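Long-range contacts in lipolytic protein G-D-S-L family (Chitinophaga pinensis, PDB 4Q7Q), which is of unknown function but, as a member of the GDSL-like lipase/acylhydrolase family of SGNH hydrolases, probably hydrolyses ester bonds in a substrate not yet identified: residues A[191-196]-A[223-228]; A[34-39]-A[243-248]; A[82-87]-A[144-149]. All blocks are in the same frame, centred on the assembly; numbering follows the deposited sequence. Where two conformers were deposited one is given.

Contact 1: residues A[191-196]-A[223-228]; sequences KFKHLK and YPYPPA
The small two-stranded hairpin that projects from the SGNH-hydrolase fold is tied here to the proline-rich loop leading to helix 241-257: Phe192, Lys193 and His194 lie against Pro224, Tyr225, Pro226 and Ala228. One hydrogen bond crosses, His194 N to Pro224 O at 2.8 Å and 168°. The same oxygen receives a CA-H...O contact from Lys193 CA. Phe192 holds its CG between its backbone N and carbonyl carbon (chi1 60°). Its ring meets the loop at two places: CE2 lies 3.7 Å from Pro226 CG, and the CB of Ala228 sits in plane at the ring edge, 4.0 Å from CE1. An alanine in place of Phe192 would probably open a gap beside Pro226 and Ala228. The Lys193 chain passes Tyr225 at a slant, CG meeting its CE1 at 3.6 Å, and its NZ goes on to a salt bridge with Asp134, whose carbonyl O binds Tyr225 OH. The Phe192 O, buried without a polar partner, faces the edge of the Tyr225 ring, 3.3 Å from CD1. The contact is thus mostly apolar, with the His194 N to Pro224 O bond as its one hydrogen bond; the weakly positive ring hydrogens of Tyr225 probably compensate Phe192 O only in part.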
# COMPACT_ATOMS: atom_id res chain seq x y z
N LYS A 191 7.69 11.30 -12.34
CA LYS A 191 8.69 12.16 -12.98
C LYS A 191 8.26 13.63 -12.99
O LYS A 191 9.10 14.53 -12.87
CB LYS A 191 8.96 11.71 -14.42
CG LYS A 191 9.50 10.30 -14.57
CD LYS A 191 10.90 10.18 -14.03
CE LYS A 191 11.50 8.81 -14.33
NZ LYS A 191 11.70 8.60 -15.79
N PHE A 192 6.97 13.87 -13.17
CA PHE A 192 6.44 15.23 -13.23
C PHE A 192 4.93 15.18 -13.16
O PHE A 192 4.32 14.11 -13.30
CB PHE A 192 6.87 15.95 -14.51
CG PHE A 192 6.40 15.28 -15.78
CD1 PHE A 192 7.20 14.34 -16.41
CD2 PHE A 192 5.16 15.58 -16.33
CE1 PHE A 192 6.78 13.71 -17.58
CE2 PHE A 192 4.73 14.96 -17.49
CZ PHE A 192 5.54 14.03 -18.11
N LYS A 193 4.33 16.34 -12.93
CA LYS A 193 2.90 16.53 -13.04
C LYS A 193 2.71 17.52 -14.19
O LYS A 193 3.33 18.57 -14.22
CB LYS A 193 2.37 17.12 -11.73
CG LYS A 193 1.05 16.54 -11.24
CD LYS A 193 0.71 17.14 -9.88
CE LYS A 193 -0.66 16.74 -9.37
NZ LYS A 193 -0.96 17.48 -8.11
N HIS A 194 1.85 17.14 -15.13
CA HIS A 194 1.59 17.89 -16.35
C HIS A 194 0.49 18.91 -16.05
O HIS A 194 -0.68 18.55 -15.95
CB HIS A 194 1.15 16.87 -17.41
CG HIS A 194 0.69 17.46 -18.71
ND1 HIS A 194 1.55 18.07 -19.60
CD2 HIS A 194 -0.54 17.49 -19.28
CE1 HIS A 194 0.86 18.46 -20.66
NE2 HIS A 194 -0.40 18.13 -20.49
N LEU A 195 0.86 20.17 -15.88
CA LEU A 195 -0.07 21.17 -15.34
C LEU A 195 -0.03 22.47 -16.11
O LEU A 195 1.01 22.86 -16.64
CB LEU A 195 0.28 21.47 -13.89
CG LEU A 195 0.26 20.30 -12.91
CD1 LEU A 195 0.90 20.72 -11.59
CD2 LEU A 195 -1.17 19.83 -12.68
N LYS A 196 -1.16 23.17 -16.13
CA LYS A 196 -1.19 24.52 -16.66
C LYS A 196 -0.42 25.48 -15.77
O LYS A 196 -0.55 25.45 -14.54
CB LYS A 196 -2.64 25.00 -16.84
CG LYS A 196 -3.38 24.30 -17.97
CD LYS A 196 -4.72 24.93 -18.21
CE LYS A 196 -5.43 24.26 -19.38
NZ LYS A 196 -6.75 24.87 -19.64
N TYR A 223 -5.27 14.93 -17.77
CA TYR A 223 -4.75 14.04 -16.74
C TYR A 223 -3.27 14.33 -16.53
O TYR A 223 -2.49 14.31 -17.48
CB TYR A 223 -4.95 12.57 -17.12
CG TYR A 223 -4.52 11.63 -16.02
CD1 TYR A 223 -5.26 11.53 -14.84
CD2 TYR A 223 -3.38 10.85 -16.15
CE1 TYR A 223 -4.87 10.68 -13.82
CE2 TYR A 223 -2.98 9.99 -15.14
CZ TYR A 223 -3.73 9.91 -13.98
OH TYR A 223 -3.34 9.07 -12.97
N PRO A 224 -2.88 14.64 -15.29
CA PRO A 224 -1.55 15.21 -15.06
C PRO A 224 -0.40 14.20 -15.01
O PRO A 224 0.76 14.60 -14.89
CB PRO A 224 -1.70 15.90 -13.70
CG PRO A 224 -2.75 15.08 -13.00
CD PRO A 224 -3.72 14.68 -14.08
N TYR A 225 -0.71 12.91 -15.13
CA TYR A 225 0.34 11.89 -15.16
C TYR A 225 0.33 11.06 -16.44
O TYR A 225 -0.08 9.90 -16.42
CB TYR A 225 0.22 10.97 -13.94
CG TYR A 225 0.50 11.63 -12.61
CD1 TYR A 225 1.59 12.48 -12.44
CD2 TYR A 225 -0.32 11.40 -11.51
CE1 TYR A 225 1.85 13.08 -11.22
CE2 TYR A 225 -0.07 11.99 -10.28
CZ TYR A 225 1.01 12.83 -10.14
OH TYR A 225 1.27 13.41 -8.91
N PRO A 226 0.78 11.64 -17.56
CA PRO A 226 0.89 10.87 -18.81
C PRO A 226 1.93 9.75 -18.64
O PRO A 226 2.62 9.75 -17.62
CB PRO A 226 1.35 11.92 -19.83
CG PRO A 226 2.03 12.96 -19.02
CD PRO A 226 1.26 13.02 -17.73
N PRO A 227 2.00 8.81 -19.59
CA PRO A 227 2.95 7.69 -19.48
C PRO A 227 4.38 8.09 -19.12
O PRO A 227 5.02 7.39 -18.33
CB PRO A 227 2.91 7.07 -20.88
CG PRO A 227 1.51 7.32 -21.33
CD PRO A 227 1.13 8.67 -20.77
N ALA A 228 4.87 9.19 -19.67
CA ALA A 228 6.23 9.65 -19.42
C ALA A 228 6.48 10.00 -17.95
O ALA A 228 7.63 10.14 -17.53
CB ALA A 228 6.56 10.84 -20.31

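Contact 2: residues A[34-39]-A[243-248]; sequences LTRLNE and GNAIIA
Arg36 and Ala248 bury the most surface where helix 33-40 packs on helix 241-257, and Leu37 follows. The short helical segments approach to 8.4 Å between axes and cross at -50°, close enough for the methyl of Ala248 to lie against the backbone of the other helix. Ala248 CB lies 3.6 Å from Arg36 CB and also 3.6 Å from Leu37 N, so a single small group meets both backbone and side chain. The CA atoms of Leu37 and Ala248 are accordingly only 4.8 Å apart, the nearest pair across the segments.

Arg36 supplies the long part of the interface. In the conformer described, its chain is extended from CG to NE and runs beside the first turn of segment 243-248, where CD comes to 3.5 Å from Ala245 N. Farther out, NE is 3.9 Å from Asn244 CB, and the side chains of Arg36 and Asn244 cross at about a right angle. The guanidinium makes no hydrogen bond to either of these residues; NE is instead bound to Lys31 O, and NH1 forms a salt bridge with Asp241 at the start of the facing helix.

Leu37 meets the carbonyl of Ala248, its CD2 lying 3.7 Å from Ala248 O; the side chain also meets Leu251, Ala252 and Phe255 of the same helix, and Trp8 and Leu44 of the parallel sheet.

No hydrogen bond joins the two segments themselves, so their fit rests on van der Waals contact between aliphatic carbons and backbone. The charge of Arg36 is met beyond the segments, where Lys31 O and Asp241 together probably hold the guanidinium in place.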
# COMPACT_ATOMS: atom_id res chain seq x y z
N LEU A 34 2.41 -9.45 -6.26
CA LEU A 34 2.13 -10.86 -5.96
C LEU A 34 2.71 -11.76 -7.05
O LEU A 34 3.36 -12.77 -6.77
CB LEU A 34 0.62 -11.14 -5.86
CG LEU A 34 -0.23 -10.20 -5.00
CD1 LEU A 34 -1.68 -10.71 -4.93
CD2 LEU A 34 0.35 -10.05 -3.61
N THR A 35 2.46 -11.36 -8.30
CA THR A 35 2.98 -12.07 -9.46
C THR A 35 4.50 -12.10 -9.42
O THR A 35 5.12 -13.15 -9.62
CB THR A 35 2.48 -11.40 -10.76
OG1 THR A 35 1.05 -11.49 -10.80
CG2 THR A 35 3.08 -12.06 -12.01
N ARG A 36 5.12 -10.96 -9.14
CA ARG A 36 6.57 -10.88 -9.10
C ARG A 36 7.16 -11.68 -7.94
O ARG A 36 8.21 -12.31 -8.09
CB ARG A 36 7.02 -9.43 -9.05
CG ARG A 36 6.67 -8.66 -10.30
CD ARG A 36 7.08 -7.18 -10.20
NE ARG A 36 6.73 -6.44 -11.41
CZ ARG A 36 7.45 -6.47 -12.53
NH1 ARG A 36 7.05 -5.79 -13.59
NH2 ARG A 36 8.56 -7.19 -12.58
N LEU A 37 6.50 -11.66 -6.78
CA LEU A 37 6.95 -12.48 -5.65
C LEU A 37 6.99 -13.95 -6.07
O LEU A 37 7.97 -14.65 -5.83
CB LEU A 37 6.04 -12.29 -4.42
CG LEU A 37 6.40 -13.01 -3.10
CD1 LEU A 37 6.11 -14.53 -3.09
CD2 LEU A 37 7.85 -12.74 -2.71
N ASN A 38 5.90 -14.41 -6.68
CA ASN A 38 5.83 -15.79 -7.12
C ASN A 38 6.90 -16.15 -8.15
O ASN A 38 7.38 -17.28 -8.17
CB ASN A 38 4.42 -16.12 -7.63
CG ASN A 38 4.36 -17.46 -8.33
OD1 ASN A 38 4.34 -17.52 -9.57
ND2 ASN A 38 4.33 -18.54 -7.56
N GLU A 39 7.32 -15.21 -8.98
CA GLU A 39 8.41 -15.50 -9.91
C GLU A 39 9.71 -15.76 -9.16
O GLU A 39 10.51 -16.61 -9.55
CB GLU A 39 8.60 -14.37 -10.92
CG GLU A 39 7.43 -14.20 -11.87
CD GLU A 39 7.59 -13.01 -12.81
OE1 GLU A 39 8.43 -12.12 -12.54
OE2 GLU A 39 6.88 -12.98 -13.83
N GLY A 243 8.15 -0.17 -9.14
CA GLY A 243 7.75 -0.19 -7.75
C GLY A 243 7.40 -1.59 -7.26
O GLY A 243 7.85 -2.01 -6.20
N ASN A 244 6.60 -2.31 -8.04
CA ASN A 244 6.20 -3.67 -7.68
C ASN A 244 7.39 -4.63 -7.58
O ASN A 244 7.39 -5.54 -6.73
CB ASN A 244 5.15 -4.22 -8.63
CG ASN A 244 3.78 -3.65 -8.37
OD1 ASN A 244 3.35 -3.57 -7.23
ND2 ASN A 244 3.09 -3.25 -9.43
N ALA A 245 8.40 -4.44 -8.42
CA ALA A 245 9.60 -5.27 -8.37
C ALA A 245 10.36 -5.06 -7.06
O ALA A 245 10.81 -6.01 -6.43
CB ALA A 245 10.50 -5.02 -9.59
N ILE A 246 10.50 -3.80 -6.64
CA ILE A 246 11.18 -3.49 -5.39
C ILE A 246 10.42 -4.08 -4.19
O ILE A 246 11.01 -4.69 -3.31
CB ILE A 246 11.39 -1.97 -5.24
CG1 ILE A 246 12.38 -1.47 -6.30
CG2 ILE A 246 11.91 -1.64 -3.84
CD1 ILE A 246 12.35 0.03 -6.53
N ILE A 247 9.11 -3.89 -4.18
CA ILE A 247 8.28 -4.47 -3.13
C ILE A 247 8.42 -6.00 -3.09
O ILE A 247 8.63 -6.58 -2.03
CB ILE A 247 6.80 -4.09 -3.32
CG1 ILE A 247 6.62 -2.59 -3.15
CG2 ILE A 247 5.93 -4.84 -2.34
CD1 ILE A 247 5.23 -2.09 -3.52
N ALA A 248 8.30 -6.65 -4.24
CA ALA A 248 8.38 -8.10 -4.29
C ALA A 248 9.72 -8.62 -3.79
O ALA A 248 9.79 -9.64 -3.10
CB ALA A 248 8.10 -8.60 -5.69

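Contact 3: residues A[82-87]-A[144-149]; sequences DWWQGR and NAFGSY
The indole of Trp84 carries the methyl of Ala145 over one face and presents its edge to the ring of Phe146. Ala145 CB stands 3.4 Å from the centroid of the six-membered ring and 10° off its normal, a CH-pi contact, with Trp84 CZ2 its nearest atom. At the rim, Trp84 CZ3 lies over the centre of the Phe146 ring, 3.4 Å above that plane. The two planes meet at 77° with centroids 4.8 Å apart, which makes the pair T-shaped, the tryptophan giving the edge and the phenylalanine the face.

Trp83 adds a second indole to this aromatic cluster. The carbonyl oxygen of Phe146 lies in plane at its edge, 3.7 Å from Trp83 CH2, and Trp83 CZ2 comes to 4.0 Å from Phe146 CE1. These two rings are nearly perpendicular yet meet obliquely. Trp83 CH2 also approaches Ser148 CA at 4.0 Å.

Both tryptophans hold CG anti to the backbone N. No hydrogen bond crosses between the segments; the indole nitrogen of Trp83 is bound to Gln155 O, and Trp84 forms a cation-pi pair with Lys152.

Beyond the last helical turn Gly86, with positive phi, forms a Schellman motif, closed by the bonds Gly86 N to Trp83 O and Arg87 N to Asp82 O, and the salt bridge from Arg87 to Asp82 spans the same turn. The other segment starts in strand 144-145, which pairs antiparallel with strand 135-136 through Ala145 and Phe135. Helix 157-171 flanks the cluster: Phe160 meets the Trp83 ring, and Leu157 touches both Trp83 and Ser148.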
# COMPACT_ATOMS: atom_id res chain seq x y z
N ASP A 82 -6.20 4.35 5.50
CA ASP A 82 -6.48 4.83 6.85
C ASP A 82 -5.91 6.22 7.06
O ASP A 82 -6.57 7.09 7.61
CB ASP A 82 -5.86 3.89 7.89
CG ASP A 82 -6.37 2.48 7.79
OD1 ASP A 82 -6.03 1.80 6.80
OD2 ASP A 82 -7.10 2.04 8.71
N TRP A 83 -4.67 6.41 6.62
CA TRP A 83 -4.04 7.73 6.70
C TRP A 83 -4.84 8.78 5.93
O TRP A 83 -5.15 9.85 6.47
CB TRP A 83 -2.59 7.69 6.19
CG TRP A 83 -2.02 9.07 6.02
CD1 TRP A 83 -1.54 9.88 7.01
CD2 TRP A 83 -1.85 9.79 4.79
NE1 TRP A 83 -1.10 11.07 6.47
CE2 TRP A 83 -1.28 11.04 5.11
CE3 TRP A 83 -2.14 9.50 3.45
CZ2 TRP A 83 -0.99 12.00 4.14
CZ3 TRP A 83 -1.85 10.45 2.49
CH2 TRP A 83 -1.28 11.69 2.85
N TRP A 84 -5.18 8.49 4.68
CA TRP A 84 -5.88 9.48 3.88
C TRP A 84 -7.25 9.81 4.48
O TRP A 84 -7.71 10.95 4.40
CB TRP A 84 -6.02 9.04 2.41
CG TRP A 84 -6.74 10.08 1.62
CD1 TRP A 84 -7.97 9.97 1.05
CD2 TRP A 84 -6.31 11.43 1.41
NE1 TRP A 84 -8.32 11.16 0.45
CE2 TRP A 84 -7.32 12.07 0.67
CE3 TRP A 84 -5.16 12.15 1.76
CZ2 TRP A 84 -7.21 13.40 0.27
CZ3 TRP A 84 -5.05 13.47 1.36
CH2 TRP A 84 -6.08 14.08 0.63
N GLN A 85 -7.89 8.83 5.11
CA GLN A 85 -9.21 9.06 5.67
C GLN A 85 -9.16 9.68 7.06
O GLN A 85 -10.19 10.05 7.62
CB GLN A 85 -10.03 7.76 5.66
CG GLN A 85 -10.37 7.35 4.23
CD GLN A 85 -11.23 6.11 4.14
OE1 GLN A 85 -11.98 5.77 5.06
NE2 GLN A 85 -11.14 5.41 3.01
N GLY A 86 -7.95 9.82 7.61
CA GLY A 86 -7.78 10.46 8.90
C GLY A 86 -8.14 9.59 10.09
O GLY A 86 -8.43 10.11 11.18
N ARG A 87 -8.13 8.27 9.91
CA ARG A 87 -8.40 7.35 11.03
C ARG A 87 -7.31 7.47 12.07
O ARG A 87 -6.13 7.50 11.72
CB ARG A 87 -8.42 5.89 10.57
CG ARG A 87 -9.71 5.35 10.01
CD ARG A 87 -9.63 3.83 9.95
NE ARG A 87 -10.19 3.15 11.12
CZ ARG A 87 -9.68 2.05 11.68
NH1 ARG A 87 -8.56 1.51 11.20
NH2 ARG A 87 -10.28 1.50 12.73
N ASN A 144 -8.69 12.60 -6.10
CA ASN A 144 -7.29 12.89 -5.94
C ASN A 144 -6.93 13.14 -4.47
O ASN A 144 -7.82 13.29 -3.63
CB ASN A 144 -6.89 14.08 -6.83
CG ASN A 144 -7.68 15.33 -6.54
OD1 ASN A 144 -7.51 15.97 -5.50
ND2 ASN A 144 -8.57 15.70 -7.47
N ALA A 145 -5.64 13.18 -4.17
CA ALA A 145 -5.17 13.32 -2.79
C ALA A 145 -3.77 13.89 -2.79
O ALA A 145 -3.01 13.67 -3.72
CB ALA A 145 -5.19 11.98 -2.08
N PHE A 146 -3.41 14.62 -1.74
CA PHE A 146 -2.05 15.11 -1.63
C PHE A 146 -1.10 14.05 -1.10
O PHE A 146 -1.54 13.04 -0.54
CB PHE A 146 -1.97 16.40 -0.81
CG PHE A 146 -2.49 16.29 0.60
CD1 PHE A 146 -1.71 15.72 1.60
CD2 PHE A 146 -3.73 16.82 0.94
CE1 PHE A 146 -2.18 15.66 2.91
CE2 PHE A 146 -4.21 16.77 2.23
CZ PHE A 146 -3.43 16.19 3.22
N GLY A 147 0.20 14.27 -1.30
CA GLY A 147 1.21 13.30 -0.94
C GLY A 147 1.57 13.29 0.54
O GLY A 147 1.17 14.18 1.29
N SER A 148 2.38 12.31 0.94
CA SER A 148 2.68 12.13 2.36
C SER A 148 3.74 13.10 2.90
O SER A 148 4.17 12.98 4.04
CB SER A 148 3.03 10.66 2.66
OG SER A 148 4.03 10.16 1.78
N TYR A 149 4.14 14.07 2.08
CA TYR A 149 4.91 15.21 2.57
C TYR A 149 4.07 16.13 3.48
O TYR A 149 4.62 16.99 4.16
CB TYR A 149 5.49 16.01 1.38
CG TYR A 149 4.41 16.48 0.42
CD1 TYR A 149 3.66 17.63 0.70
CD2 TYR A 149 4.14 15.78 -0.74
CE1 TYR A 149 2.66 18.05 -0.16
CE2 TYR A 149 3.15 16.20 -1.62
CZ TYR A 149 2.41 17.33 -1.32
OH TYR A 149 1.42 17.76 -2.17

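Contact 3 closes before contact 1 opens along the chain, and both fall within the span between the two segments of contact 2, whose helices 33-40 and 241-257 lie near the two ends of the chain. Contact 2 lies beside strands 6-12 and 44-50 of the parallel sheet, on the opposite side of the chain's centre from contact 3; their centres are about 25 Å apart. Contacts 1 and 3 do not touch, their nearest atoms being about 6 Å apart, but Asp134 binds Lys193, Tyr225, Gly147 and Tyr149. The chain thus joins an early and the last helix beside the parallel sheet, while contacts 1 and 3, about 20 Å apart between centres, are bridged through Asp134.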